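Local coordinates for protein cellulase (Uncultured bacterium, PDB 6XSO) that probably hydrolyses internal beta-1,4 linkages of cellulose and other plant polysaccharides such as xylan, as a broad-specificity endoglucanase of glycoside hydrolase family 5, subfamily 4, at residues A[184-188]-A[199-203]; A[233-239]-A[250-254]; A[264-268]-A[302-306]. All coordinates share one frame. Residues are numbered along the deposited sequence.

Interaction 1 (A[184-188]-A[199-203]); sequences CFASF and ATSAY
Segment 184-188 is a loop built round a type II beta turn from Phe185 to Phe188. Ala186 (phi/psi -61/132) and Ser187 (80/8) hold its two corners. The turn closes with a hydrogen bond from Phe188 N to Phe185 O at 3.2 Å. Segment 199-203 is helical, with Tyr203 N bonded to Ala199 O at 3.1 Å. The backbones come nearest at Ala186 and Ala199, whose CA atoms are 4.8 Å apart. Ala186 is the centre of the contact. Its CB points toward the helix, 3.4 Å from Ala202 CB, 4.3 Å from Ala199 CB and 3.6 Å from Tyr203 CZ. The m rotamer of Tyr203 brings its hydroxyl to the turn, where Ala186 N donates a hydrogen bond to Tyr203 OH at 3.1 Å. A water links the same pair, 2.9 Å from Ala186 O and 2.7 Å from Tyr203 OH. Ser187, in rotamer p, donates from OG to Ala186 O at 2.7 Å. This is a loop-to-helix contact of a TIM barrel, apolar at Ala186 and pinned by the tyrosine hydroxyl. The loop after strand 168-171 is held against the start of helix 196-219, and Pro250 of helix 249-252 touches both Phe185 and Tyr203.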
ATOM      1  N   CYS A 184       2.819  15.752  -3.283  1.00 22.12           N
ATOM      2  CA  CYS A 184       3.267  16.465  -2.086  1.00 20.58           C
ATOM      3  C   CYS A 184       2.108  16.908  -1.200  1.00 21.22           C
ATOM      4  O   CYS A 184       2.064  16.574  -0.012  1.00 20.49           O
ATOM      5  CB  CYS A 184       4.165  17.671  -2.417  1.00 22.12           C
ATOM      6  SG  CYS A 184       5.571  17.269  -3.467  1.00 25.53           S
ATOM      7  N   PHE A 185       1.166  17.660  -1.765  1.00 20.35           N
ATOM      8  CA  PHE A 185      -0.035  18.074  -1.055  1.00 21.64           C
ATOM      9  C   PHE A 185      -1.069  18.511  -2.088  1.00 20.27           C
ATOM     10  O   PHE A 185      -0.730  18.866  -3.222  1.00 20.18           O
ATOM     11  CB  PHE A 185       0.275  19.176  -0.025  1.00 19.84           C
ATOM     12  CG  PHE A 185       0.913  20.408  -0.603  1.00 19.61           C
ATOM     13  CD1 PHE A 185       0.145  21.423  -1.159  1.00 21.13           C
ATOM     14  CD2 PHE A 185       2.301  20.557  -0.576  1.00 23.84           C
ATOM     15  CE1 PHE A 185       0.755  22.562  -1.693  1.00 23.60           C
ATOM     16  CE2 PHE A 185       2.902  21.691  -1.104  1.00 22.37           C
ATOM     17  CZ  PHE A 185       2.129  22.683  -1.666  1.00 23.74           C
ATOM     18  N   ALA A 186      -2.343  18.469  -1.690  1.00 20.10           N
ATOM     19  CA  ALA A 186      -3.408  18.787  -2.632  1.00 20.18           C
ATOM     20  C   ALA A 186      -3.264  20.220  -3.133  1.00 19.65           C
ATOM     21  O   ALA A 186      -3.079  21.160  -2.348  1.00 20.78           O
ATOM     22  CB  ALA A 186      -4.778  18.580  -1.998  1.00 21.60           C
ATOM     23  N   SER A 187      -3.345  20.377  -4.457  1.00 20.35           N
ATOM     24  CA  SER A 187      -3.278  21.641  -5.217  1.00 21.87           C
ATOM     25  C   SER A 187      -1.867  22.180  -5.435  1.00 20.56           C
ATOM     26  O   SER A 187      -1.718  23.270  -5.981  1.00 23.08           O
ATOM     27  CB  SER A 187      -4.212  22.735  -4.671  1.00 21.40           C
ATOM     28  OG  SER A 187      -3.637  23.466  -3.605  1.00 21.23           O
ATOM     29  N   PHE A 188      -0.821  21.422  -5.082  1.00 21.62           N
ATOM     30  CA  PHE A 188       0.557  21.857  -5.324  1.00 21.70           C
ATOM     31  C   PHE A 188       0.810  22.178  -6.790  1.00 23.14           C
ATOM     32  O   PHE A 188       1.611  23.068  -7.097  1.00 24.64           O
ATOM     33  CB  PHE A 188       1.511  20.777  -4.801  1.00 19.95           C
ATOM     34  CG  PHE A 188       2.986  21.043  -5.051  1.00 23.20           C
ATOM     35  CD1 PHE A 188       3.587  22.218  -4.625  1.00 26.43           C
ATOM     36  CD2 PHE A 188       3.762  20.096  -5.686  1.00 27.06           C
ATOM     37  CE1 PHE A 188       4.932  22.439  -4.847  1.00 30.22           C
ATOM     38  CE2 PHE A 188       5.104  20.314  -5.909  1.00 31.98           C
ATOM     39  CZ  PHE A 188       5.686  21.489  -5.492  1.00 29.74           C
ATOM     40  N   ALA A 199      -7.783  22.254  -2.980  1.00 20.28           N
ATOM     41  CA  ALA A 199      -7.267  21.545  -1.808  1.00 21.52           C
ATOM     42  C   ALA A 199      -8.401  21.070  -0.911  1.00 20.25           C
ATOM     43  O   ALA A 199      -8.420  19.909  -0.471  1.00 20.92           O
ATOM     44  CB  ALA A 199      -6.307  22.436  -1.019  1.00 21.38           C
ATOM     45  N   THR A 200      -9.355  21.957  -0.622  1.00 21.18           N
ATOM     46  CA  THR A 200     -10.477  21.602   0.241  1.00 20.63           C
ATOM     47  C   THR A 200     -11.301  20.484  -0.379  1.00 22.05           C
ATOM     48  O   THR A 200     -11.746  19.565   0.323  1.00 22.26           O
ATOM     49  CB  THR A 200     -11.321  22.855   0.503  1.00 22.42           C
ATOM     50  OG1 THR A 200     -10.538  23.815   1.223  1.00 23.82           O
ATOM     51  CG2 THR A 200     -12.573  22.516   1.292  1.00 24.07           C
ATOM     52  N   SER A 201     -11.502  20.542  -1.701  1.00 20.66           N
ATOM     53  CA  SER A 201     -12.226  19.492  -2.407  1.00 20.60           C
ATOM     54  C   SER A 201     -11.501  18.166  -2.283  1.00 20.01           C
ATOM     55  O   SER A 201     -12.124  17.113  -2.084  1.00 21.34           O
ATOM     56  CB  SER A 201     -12.353  19.885  -3.883  1.00 22.45           C
ATOM     57  OG  SER A 201     -13.170  18.980  -4.608  1.00 21.82           O
ATOM     58  N   ALA A 202     -10.175  18.216  -2.381  1.00 20.87           N
ATOM     59  CA  ALA A 202      -9.362  17.007  -2.402  1.00 20.55           C
ATOM     60  C   ALA A 202      -9.424  16.272  -1.076  1.00 19.06           C
ATOM     61  O   ALA A 202      -9.607  15.050  -1.051  1.00 20.32           O
ATOM     62  CB  ALA A 202      -7.931  17.395  -2.742  1.00 18.97           C
ATOM     63  N   TYR A 203      -9.310  16.997   0.039  1.00 21.03           N
ATOM     64  CA  TYR A 203      -9.371  16.323   1.337  1.00 21.74           C
ATOM     65  C   TYR A 203     -10.779  15.841   1.652  1.00 21.39           C
ATOM     66  O   TYR A 203     -10.944  14.773   2.251  1.00 21.92           O
ATOM     67  CB  TYR A 203      -8.752  17.193   2.436  1.00 21.46           C
ATOM     68  CG  TYR A 203      -7.301  17.511   2.136  1.00 20.53           C
ATOM     69  CD1 TYR A 203      -6.361  16.502   1.952  1.00 21.08           C
ATOM     70  CD2 TYR A 203      -6.866  18.806   2.023  1.00 21.11           C
ATOM     71  CE1 TYR A 203      -5.048  16.795   1.656  1.00 19.57           C
ATOM     72  CE2 TYR A 203      -5.548  19.101   1.731  1.00 20.00           C
ATOM     73  CZ  TYR A 203      -4.637  18.089   1.539  1.00 19.18           C
ATOM     74  OH  TYR A 203      -3.323  18.363   1.231  1.00 21.74           O
TER
HETATM   75  O   HOH W   1      -2.950  20.949   0.551  1.00 20.91           O

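Interaction 2 (A[233-239]-A[250-254])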
ATOM      1  N   THR A 233      -3.279   8.440   3.037  1.00 19.01           N
ATOM      2  CA  THR A 233      -3.362   9.882   2.918  1.00 19.37           C
ATOM      3  C   THR A 233      -3.437  10.284   1.445  1.00 19.28           C
ATOM      4  O   THR A 233      -3.127   9.490   0.543  1.00 18.64           O
ATOM      5  CB  THR A 233      -2.105  10.505   3.508  1.00 18.12           C
ATOM      6  OG1 THR A 233      -0.975   9.930   2.850  1.00 17.76           O
ATOM      7  CG2 THR A 233      -2.008  10.263   5.003  1.00 18.96           C
ATOM      8  N   TYR A 234      -3.827  11.538   1.205  1.00 19.52           N
ATOM      9  CA  TYR A 234      -3.682  12.181  -0.094  1.00 19.62           C
ATOM     10  C   TYR A 234      -2.325  11.845  -0.692  1.00 17.86           C
ATOM     11  O   TYR A 234      -1.295  12.099  -0.067  1.00 18.25           O
ATOM     12  CB  TYR A 234      -3.832  13.740   0.030  1.00 19.58           C
ATOM     13  CG  TYR A 234      -3.640  14.380  -1.324  1.00 19.09           C
ATOM     14  CD1 TYR A 234      -2.394  14.731  -1.778  1.00 17.49           C
ATOM     15  CD2 TYR A 234      -4.723  14.565  -2.188  1.00 18.33           C
ATOM     16  CE1 TYR A 234      -2.210  15.228  -3.068  1.00 20.03           C
ATOM     17  CE2 TYR A 234      -4.540  15.066  -3.450  1.00 18.47           C
ATOM     18  CZ  TYR A 234      -3.285  15.388  -3.884  1.00 19.68           C
ATOM     19  OH  TYR A 234      -3.131  15.872  -5.163  1.00 20.93           O
ATOM     20  N   ALA A 235      -2.309  11.272  -1.902  1.00 19.28           N
ATOM     21  CA  ALA A 235      -1.102  10.917  -2.654  1.00 17.57           C
ATOM     22  C   ALA A 235      -0.203   9.900  -1.941  1.00 16.81           C
ATOM     23  O   ALA A 235       0.930   9.646  -2.392  1.00 19.02           O
ATOM     24  CB  ALA A 235      -0.272  12.142  -3.066  1.00 19.75           C
ATOM     25  N   ALA A 236      -0.687   9.292  -0.851  1.00 18.23           N
ATOM     26  CA  ALA A 236       0.181   8.569   0.080  1.00 17.22           C
ATOM     27  C   ALA A 236       1.348   9.451   0.553  1.00 16.46           C
ATOM     28  O   ALA A 236       2.416   8.971   0.939  1.00 17.79           O
ATOM     29  CB  ALA A 236       0.638   7.227  -0.500  1.00 18.37           C
ATOM     30  N   ALA A 237       1.142  10.770   0.546  1.00 17.05           N
ATOM     31  CA  ALA A 237       2.148  11.709   1.010  1.00 18.71           C
ATOM     32  C   ALA A 237       2.365  11.546   2.510  1.00 20.08           C
ATOM     33  O   ALA A 237       1.448  11.213   3.265  1.00 19.46           O
ATOM     34  CB  ALA A 237       1.707  13.143   0.691  1.00 20.80           C
ATOM     35  N   ASN A 238       3.594  11.792   2.952  1.00 19.58           N
ATOM     36  CA  ASN A 238       3.978  11.462   4.321  1.00 18.93           C
ATOM     37  C   ASN A 238       4.227  12.674   5.210  1.00 21.35           C
ATOM     38  O   ASN A 238       4.559  12.499   6.388  1.00 20.08           O
ATOM     39  CB  ASN A 238       5.198  10.541   4.329  1.00 19.71           C
ATOM     40  CG  ASN A 238       6.404  11.170   3.677  1.00 21.26           C
ATOM     41  OD1 ASN A 238       6.758  12.331   3.936  1.00 21.17           O
ATOM     42  ND2 ASN A 238       7.073  10.384   2.838  1.00 22.36           N
ATOM     43  N   GLY A 239       4.031  13.888   4.699  1.00 19.93           N
ATOM     44  CA  GLY A 239       4.138  15.080   5.508  1.00 21.47           C
ATOM     45  C   GLY A 239       5.532  15.596   5.760  1.00 23.23           C
ATOM     46  O   GLY A 239       5.666  16.653   6.377  1.00 23.75           O
ATOM     47  N   PRO A 250      -1.741  16.723   4.082  1.00 20.53           N
ATOM     48  CA  PRO A 250      -2.209  15.331   3.888  1.00 19.68           C
ATOM     49  C   PRO A 250      -2.345  14.552   5.184  1.00 20.76           C
ATOM     50  O   PRO A 250      -3.187  13.641   5.287  1.00 20.75           O
ATOM     51  CB  PRO A 250      -1.150  14.735   2.947  1.00 20.53           C
ATOM     52  CG  PRO A 250      -0.694  15.929   2.152  1.00 20.10           C
ATOM     53  CD  PRO A 250      -0.608  17.046   3.196  1.00 19.67           C
ATOM     54  N   LEU A 251      -1.556  14.894   6.197  1.00 19.93           N
ATOM     55  CA  LEU A 251      -1.670  14.223   7.481  1.00 20.48           C
ATOM     56  C   LEU A 251      -2.759  14.847   8.352  1.00 22.62           C
ATOM     57  O   LEU A 251      -3.594  14.136   8.921  1.00 23.15           O
ATOM     58  CB  LEU A 251      -0.340  14.275   8.247  1.00 19.74           C
ATOM     59  CG  LEU A 251       0.950  13.839   7.552  1.00 21.62           C
ATOM     60  CD1 LEU A 251       2.081  13.735   8.574  1.00 23.13           C
ATOM     61  CD2 LEU A 251       0.827  12.515   6.812  1.00 23.79           C
ATOM     62  N   SER A 252      -2.766  16.172   8.460  1.00 20.73           N
ATOM     63  CA  SER A 252      -3.660  16.825   9.397  1.00 19.98           C
ATOM     64  C   SER A 252      -5.085  16.897   8.893  1.00 22.60           C
ATOM     65  O   SER A 252      -6.000  17.070   9.704  1.00 23.49           O
ATOM     66  CB  SER A 252      -3.182  18.244   9.688  1.00 22.54           C
ATOM     67  OG  SER A 252      -3.351  19.082   8.555  1.00 23.82           O
ATOM     68  N   LYS A 253      -5.292  16.783   7.583  1.00 21.71           N
ATOM     69  CA  LYS A 253      -6.621  16.888   6.995  1.00 22.75           C
ATOM     70  C   LYS A 253      -7.262  15.532   6.724  1.00 20.42           C
ATOM     71  O   LYS A 253      -8.363  15.479   6.156  1.00 23.51           O
ATOM     72  CB  LYS A 253      -6.556  17.712   5.701  1.00 22.31           C
ATOM     73  CG  LYS A 253      -5.994  19.113   5.849  1.00 26.08           C
ATOM     74  CD  LYS A 253      -6.914  20.035   6.558  1.00 33.58           C
ATOM     75  CE  LYS A 253      -6.302  21.432   6.590  1.00 39.27           C
ATOM     76  NZ  LYS A 253      -7.037  22.295   7.536  1.00 55.25           N
ATOM     77  N   LEU A 254      -6.612  14.442   7.116  1.00 19.91           N
ATOM     78  CA  LEU A 254      -7.208  13.117   7.017  1.00 20.09           C
ATOM     79  C   LEU A 254      -8.148  12.908   8.194  1.00 23.40           C
ATOM     80  O   LEU A 254      -7.794  13.201   9.340  1.00 25.08           O
ATOM     81  CB  LEU A 254      -6.104  12.052   7.042  1.00 22.05           C
ATOM     82  CG  LEU A 254      -6.582  10.617   6.900  1.00 20.60           C
ATOM     83  CD1 LEU A 254      -7.285  10.381   5.562  1.00 21.71           C
ATOM     84  CD2 LEU A 254      -5.458   9.616   7.038  1.00 19.89           C
TER
HETATM   85  O   HOH W   2      -5.036  13.095   3.309  1.00 19.64           O
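Apolar packing dominates; no direct hydrogen bond joins the segments. Pro250 is its centre. Its CB lies 4.1 Å from Tyr234 CB, and its CG lies 4.0 Å from Ala237 CB. Thr233 CG2 packs 4.0 Å from Leu251 CD2 and 4.1 Å from Leu254 CD2. Leu251 CD1 reaches the end of segment 233-239, 3.5 Å from Asn238 O and 3.9 Å from Gly239 CA. A beta carbon on Gly239 would clash with it. The polar link is a water that accepts from Tyr234 N (2.9 Å) and donates to Pro250 O (2.8 Å). Within the loop, Ala236 N binds Thr233 O, Ala237 N binds Tyr234 O and Thr233 OG1 donates to Ala237 O, each at 2.8 Å. Segment 233-239 begins the beta-alpha loop after strand 229-232, the fifth of the TIM barrel. Short helix 249-252 lies against it, within the connection to the sixth strand, 264-270. Helix 196-219 flanks the contact at Pro250 and Leu254, helix 279-298 at Leu251 and Leu254, and strand 264-270 at Thr233.

Interaction 3 (A[264-268]-A[302-306]); sequences IAVQV and IPVII
Strands 264-268 and 304-306 run parallel, with N-to-C directions 31° apart (signed crossing -31°) and axes 4.6 Å apart at closest approach. Both backbones are extended. The register pairs Ala265 with Pro303, Val266 with Val304, Gln267 with Ile305 and Val268 with Ile306, at CA-CA distances of 5.0, 4.9, 4.7 and 5.1 Å.

Ile302 leads into the strand, and its CG2 packs 3.6 Å from Val266 CG2. Pro303 has no amide hydrogen to give, and its CD sits 3.3 Å from Ile264 O. Its carbonyl O accepts from Val266 N at 3.0 Å, and its CG lies 4.1 Å from Ala265 CB. Val304, on the same face as Val266, makes a CA-H...O contact from its CA to Val266 O at 3.2 Å. Ile305 bonds twice: its N donates to Val266 O at 2.9 Å, and its O accepts from Val268 N at 3.1 Å. Its side chain (m, t) shares a face with Gln267, and its CD1 reaches 4.2 Å from Ala265 CB. Ile306 (m, t) returns to the face of Val304. Its CG1 is 4.1 Å from Val268 CG2, and its CA is 3.2 Å from Val268 O.

These are the sixth and seventh strands of a TIM barrel, the two strands of a beta-alpha-beta unit. Connecting helix 279-298 packs on the face of Val266, Val304 and Ile306. On the other face, Gln267 OE1 is hydrogen-bonded to His269 NE2, and Ile305 meets Ile230 of strand 229-232. Helix 22-28 lies against Pro303 and Ile305.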
ATOM      1  N   ILE A 264      -8.150  -0.148  12.438  1.00 22.11           N
ATOM      2  CA  ILE A 264      -7.857   0.819  11.384  1.00 23.05           C
ATOM      3  C   ILE A 264      -6.399   1.262  11.484  1.00 20.40           C
ATOM      4  O   ILE A 264      -5.870   1.478  12.581  1.00 21.77           O
ATOM      5  CB  ILE A 264      -8.831   2.015  11.478  1.00 25.74           C
ATOM      6  CG1 ILE A 264      -8.692   2.920  10.258  1.00 26.86           C
ATOM      7  CG2 ILE A 264      -8.586   2.830  12.762  1.00 27.10           C
ATOM      8  CD1 ILE A 264      -9.129   2.274   8.983  1.00 30.23           C
ATOM      9  N   ALA A 265      -5.755   1.380  10.324  1.00 21.75           N
ATOM     10  CA  ALA A 265      -4.403   1.894  10.213  1.00 20.70           C
ATOM     11  C   ALA A 265      -4.351   2.923   9.093  1.00 22.52           C
ATOM     12  O   ALA A 265      -5.205   2.943   8.201  1.00 21.20           O
ATOM     13  CB  ALA A 265      -3.409   0.776   9.897  1.00 20.53           C
ATOM     14  N   VAL A 266      -3.335   3.791   9.147  1.00 20.17           N
ATOM     15  CA  VAL A 266      -3.107   4.814   8.128  1.00 18.75           C
ATOM     16  C   VAL A 266      -1.828   4.475   7.382  1.00 19.31           C
ATOM     17  O   VAL A 266      -0.830   4.067   7.992  1.00 20.43           O
ATOM     18  CB  VAL A 266      -3.035   6.225   8.744  1.00 20.03           C
ATOM     19  CG1 VAL A 266      -2.528   7.275   7.735  1.00 22.17           C
ATOM     20  CG2 VAL A 266      -4.406   6.612   9.293  1.00 21.67           C
ATOM     21  N   GLN A 267      -1.851   4.653   6.065  1.00 18.48           N
ATOM     22  CA  GLN A 267      -0.690   4.348   5.242  1.00 17.21           C
ATOM     23  C   GLN A 267      -0.195   5.561   4.468  1.00 18.88           C
ATOM     24  O   GLN A 267      -0.979   6.339   3.913  1.00 19.40           O
ATOM     25  CB  GLN A 267      -0.988   3.183   4.262  1.00 18.75           C
ATOM     26  CG  GLN A 267       0.081   3.006   3.172  1.00 19.43           C
ATOM     27  CD  GLN A 267      -0.116   1.811   2.248  1.00 18.91           C
ATOM     28  OE1 GLN A 267       0.589   1.683   1.254  1.00 19.13           O
ATOM     29  NE2 GLN A 267      -1.045   0.930   2.587  1.00 20.16           N
ATOM     30  N   VAL A 268       1.135   5.684   4.438  1.00 17.04           N
ATOM     31  CA  VAL A 268       1.864   6.632   3.621  1.00 17.85           C
ATOM     32  C   VAL A 268       2.969   5.869   2.896  1.00 16.31           C
ATOM     33  O   VAL A 268       3.278   4.721   3.223  1.00 18.47           O
ATOM     34  CB  VAL A 268       2.482   7.750   4.467  1.00 19.47           C
ATOM     35  CG1 VAL A 268       1.407   8.450   5.301  1.00 18.35           C
ATOM     36  CG2 VAL A 268       3.590   7.200   5.380  1.00 20.18           C
ATOM     37  N   ILE A 302      -3.368   5.524  16.466  1.00 24.83           N
ATOM     38  CA  ILE A 302      -3.637   5.124  15.091  1.00 22.34           C
ATOM     39  C   ILE A 302      -2.321   4.601  14.516  1.00 20.86           C
ATOM     40  O   ILE A 302      -1.386   5.386  14.291  1.00 22.14           O
ATOM     41  CB  ILE A 302      -4.184   6.296  14.268  1.00 22.54           C
ATOM     42  CG1 ILE A 302      -5.464   6.848  14.888  1.00 26.07           C
ATOM     43  CG2 ILE A 302      -4.416   5.846  12.822  1.00 24.09           C
ATOM     44  CD1 ILE A 302      -5.772   8.257  14.423  1.00 35.91           C
ATOM     45  N   PRO A 303      -2.199   3.301  14.275  1.00 20.03           N
ATOM     46  CA  PRO A 303      -0.931   2.762  13.769  1.00 20.75           C
ATOM     47  C   PRO A 303      -0.718   3.124  12.307  1.00 21.41           C
ATOM     48  O   PRO A 303      -1.667   3.391  11.560  1.00 20.29           O
ATOM     49  CB  PRO A 303      -1.084   1.249  13.970  1.00 21.22           C
ATOM     50  CG  PRO A 303      -2.606   1.026  13.859  1.00 20.58           C
ATOM     51  CD  PRO A 303      -3.226   2.253  14.456  1.00 21.94           C
ATOM     52  N   VAL A 304       0.547   3.165  11.913  1.00 20.86           N
ATOM     53  CA  VAL A 304       0.927   3.598  10.576  1.00 19.93           C
ATOM     54  C   VAL A 304       1.712   2.512   9.864  1.00 17.30           C
ATOM     55  O   VAL A 304       2.573   1.837  10.453  1.00 18.75           O
ATOM     56  CB  VAL A 304       1.722   4.916  10.628  1.00 18.24           C
ATOM     57  CG1 VAL A 304       2.256   5.316   9.248  1.00 19.91           C
ATOM     58  CG2 VAL A 304       0.861   6.012  11.213  1.00 21.04           C
ATOM     59  N   ILE A 305       1.428   2.374   8.576  1.00 19.70           N
ATOM     60  CA  ILE A 305       2.166   1.514   7.663  1.00 18.11           C
ATOM     61  C   ILE A 305       2.822   2.398   6.615  1.00 18.71           C
ATOM     62  O   ILE A 305       2.143   3.197   5.957  1.00 19.07           O
ATOM     63  CB  ILE A 305       1.240   0.481   6.985  1.00 17.20           C
ATOM     64  CG1 ILE A 305       0.603  -0.440   8.022  1.00 20.48           C
ATOM     65  CG2 ILE A 305       1.998  -0.260   5.860  1.00 19.46           C
ATOM     66  CD1 ILE A 305      -0.599  -1.241   7.479  1.00 21.80           C
ATOM     67  N   ILE A 306       4.135   2.254   6.450  1.00 18.56           N
ATOM     68  CA  ILE A 306       4.851   2.847   5.312  1.00 18.37           C
ATOM     69  C   ILE A 306       4.814   1.758   4.240  1.00 19.46           C
ATOM     70  O   ILE A 306       5.629   0.818   4.212  1.00 19.49           O
ATOM     71  CB  ILE A 306       6.255   3.315   5.696  1.00 17.27           C
ATOM     72  CG1 ILE A 306       6.166   4.388   6.786  1.00 18.02           C
ATOM     73  CG2 ILE A 306       6.996   3.823   4.467  1.00 19.47           C
ATOM     74  CD1 ILE A 306       7.550   4.789   7.335  1.00 19.70           C
TER

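In the fold
The three contacts follow one another along the chain of a single barrel domain. Interactions 1 and 2 have centres 9 Å apart and share packing: Ala186 N is 3.5 Å from Tyr234 CE1, and Tyr203 OH is 3.6 Å from Pro250 CD. Interactions 2 and 3, 11 Å apart between centres, meet where Thr233 N lies 3.2 Å from Gln267 O, a probable hydrogen bond. Interactions 1 and 3 stay about 10 Å apart at their nearest atoms. In family 5 barrels the catalytic glutamates lie at or near the C-terminal ends of the fourth and seventh strands. As in its relatives, interaction 3 thus probably includes one such strand and interaction 1 the loop after the other.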